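Local coordinates for endo-beta-1,4-glucanase (Bacillus licheniformis, PDB 2JEN), which hydrolyses the beta-1,4-linked glucan backbone of xyloglucan, and probably of cellulose, as a family 12 glycoside hydrolase, at residues Ala211-Ile215 with Arg216-Asn220. The protein carries 1 engineered substitution. Residues are numbered along the deposited sequence; the frame is centred on the assembly and turned at random. Where two conformers were deposited one is given.
Sequences ANLNI and RDFTN
N214 is the N-cap where edge strand 210-214 of the GH12 beta-sandwich runs straight into helix 215-225, its side chain meeting R216. Its CG stands anti to the backbone N (chi1 -175°), which puts the amide beside its own carbonyl carbon, close to the R216 N-H. OD1 accepts from R216 N at 3.0 Å, the donor lying well above the amide carbonyl plane, and comes within 3.3 Å of R216 CB. The same OD1 also accepts from the backbone N of I118, while ND2 donates to OD1 of N117, so the whole amide is held between the helix start and the residues leading into strand 118-128. Replacing this asparagine by alanine would remove the acceptor, and is likely to leave the N-H groups of R216 and I118 without it and N117 OD1 without its donor. The backbone carbonyl of N214 accepts from D217 N at 2.9 Å, and a water bridges N214 N to D217 OD2. One residue on, I215 O takes a straight bond from T219 N (3.0 Å, 165°) and a weak one from F218 N. The buried F218 ring makes edge-to-face contacts with F202 and W182; its CE1 comes within 4.4 Å of L213 CB, and its CD1 edge lies 3.5 Å from N214 O, which sits in the ring plane.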
loop_
_atom_site.group_PDB
_atom_site.type_symbol
_atom_site.label_atom_id
_atom_site.label_comp_id
_atom_site.label_asym_id
_atom_site.label_seq_id
_atom_site.Cartn_x
_atom_site.Cartn_y
_atom_site.Cartn_z
ATOM N N ALA A 211 -20.383 28.348 -1.493
ATOM C CA ALA A 211 -21.508 28.982 -0.819
ATOM C C ALA A 211 -21.035 29.763 0.368
ATOM O O ALA A 211 -20.047 29.458 1.005
ATOM C CB ALA A 211 -22.538 27.965 -0.384
ATOM N N ASN A 212 -21.761 30.831 0.641
ATOM C CA ASN A 212 -21.596 31.650 1.803
ATOM C C ASN A 212 -22.956 31.672 2.475
ATOM O O ASN A 212 -23.887 32.264 1.939
ATOM C CB ASN A 212 -21.189 33.050 1.339
ATOM C CG ASN A 212 -20.546 33.831 2.413
ATOM O OD1 ASN A 212 -21.089 33.977 3.499
ATOM N ND2 ASN A 212 -19.362 34.346 2.127
ATOM N N LEU A 213 -23.078 30.986 3.601
ATOM C CA LEU A 213 -24.361 30.782 4.273
ATOM C C LEU A 213 -24.334 31.243 5.707
ATOM O O LEU A 213 -23.281 31.318 6.338
ATOM C CB LEU A 213 -24.741 29.311 4.248
ATOM C CG LEU A 213 -24.808 28.640 2.887
ATOM C CD1 LEU A 213 -25.022 27.139 3.041
ATOM C CD2 LEU A 213 -25.864 29.239 1.962
ATOM N N ASN A 214 -25.494 31.602 6.232
ATOM C CA ASN A 214 -25.657 31.861 7.646
ATOM C C ASN A 214 -26.589 30.793 8.190
ATOM O O ASN A 214 -27.763 30.710 7.794
ATOM C CB ASN A 214 -26.274 33.239 7.873
ATOM C CG ASN A 214 -26.361 33.617 9.317
ATOM O OD1 ASN A 214 -26.146 32.829 10.231
ATOM N ND2 ASN A 214 -26.756 34.882 9.557
ATOM N N ILE A 215 -26.060 29.909 9.029
ATOM C CA ILE A 215 -26.874 28.796 9.557
ATOM C C ILE A 215 -28.129 29.316 10.268
ATOM O O ILE A 215 -29.176 28.657 10.273
ATOM C CB ILE A 215 -26.041 27.863 10.456
ATOM C CG1 ILE A 215 -24.844 27.278 9.711
ATOM C CG2 ILE A 215 -26.890 26.741 11.036
ATOM C CD1 ILE A 215 -25.156 26.745 8.376
ATOM N N ARG A 216 -28.038 30.518 10.826
ATOM C CA ARG A 216 -29.195 31.103 11.500
ATOM C C ARG A 216 -30.377 31.280 10.565
ATOM O O ARG A 216 -31.538 31.237 11.010
ATOM C CB ARG A 216 -28.793 32.435 12.123
ATOM C CG ARG A 216 -29.861 33.005 13.080
ATOM C CD ARG A 216 -29.456 34.342 13.646
ATOM N NE ARG A 216 -29.638 35.339 12.628
ATOM C CZ ARG A 216 -29.418 36.644 12.792
ATOM N NH1 ARG A 216 -28.932 37.109 13.923
ATOM N NH2 ARG A 216 -29.629 37.462 11.784
ATOM N N ASP A 217 -30.139 31.507 9.283
ATOM C CA ASP A 217 -31.261 31.601 8.343
ATOM C C ASP A 217 -32.037 30.279 8.296
ATOM O O ASP A 217 -33.265 30.265 8.116
ATOM C CB ASP A 217 -30.764 31.908 6.934
ATOM C CG ASP A 217 -30.088 33.268 6.779
ATOM O OD1 ASP A 217 -30.256 34.129 7.662
ATOM O OD2 ASP A 217 -29.483 33.475 5.695
ATOM N N PHE A 218 -31.322 29.161 8.374
ATOM C CA PHE A 218 -31.930 27.836 8.299
ATOM C C PHE A 218 -32.607 27.466 9.619
ATOM O O PHE A 218 -33.747 26.947 9.624
ATOM C CB PHE A 218 -30.859 26.804 7.893
ATOM C CG PHE A 218 -30.343 27.034 6.520
ATOM C CD1 PHE A 218 -29.363 27.987 6.288
ATOM C CD2 PHE A 218 -30.871 26.340 5.420
ATOM C CE1 PHE A 218 -28.926 28.257 4.989
ATOM C CE2 PHE A 218 -30.438 26.590 4.165
ATOM C CZ PHE A 218 -29.433 27.560 3.937
ATOM N N THR A 219 -31.972 27.733 10.752
ATOM C CA THR A 219 -32.609 27.435 12.034
ATOM C C THR A 219 -33.827 28.356 12.263
ATOM O O THR A 219 -34.807 27.908 12.836
ATOM C CB THR A 219 -31.608 27.509 13.200
ATOM O OG1 THR A 219 -30.983 28.811 13.270
ATOM C CG2 THR A 219 -30.530 26.428 13.047
ATOM N N ASN A 220 -33.755 29.615 11.825
ATOM C CA ASN A 220 -34.955 30.490 11.909
ATOM C C ASN A 220 -36.104 29.962 11.071
ATOM O O ASN A 220 -37.267 30.026 11.487
ATOM C CB ASN A 220 -34.616 31.906 11.464
ATOM C CG ASN A 220 -33.965 32.727 12.561
ATOM O OD1 ASN A 220 -33.914 32.324 13.742
ATOM N ND2 ASN A 220 -33.464 33.906 12.166
HETATM O O HOH W 1 -27.657 31.758 4.449
#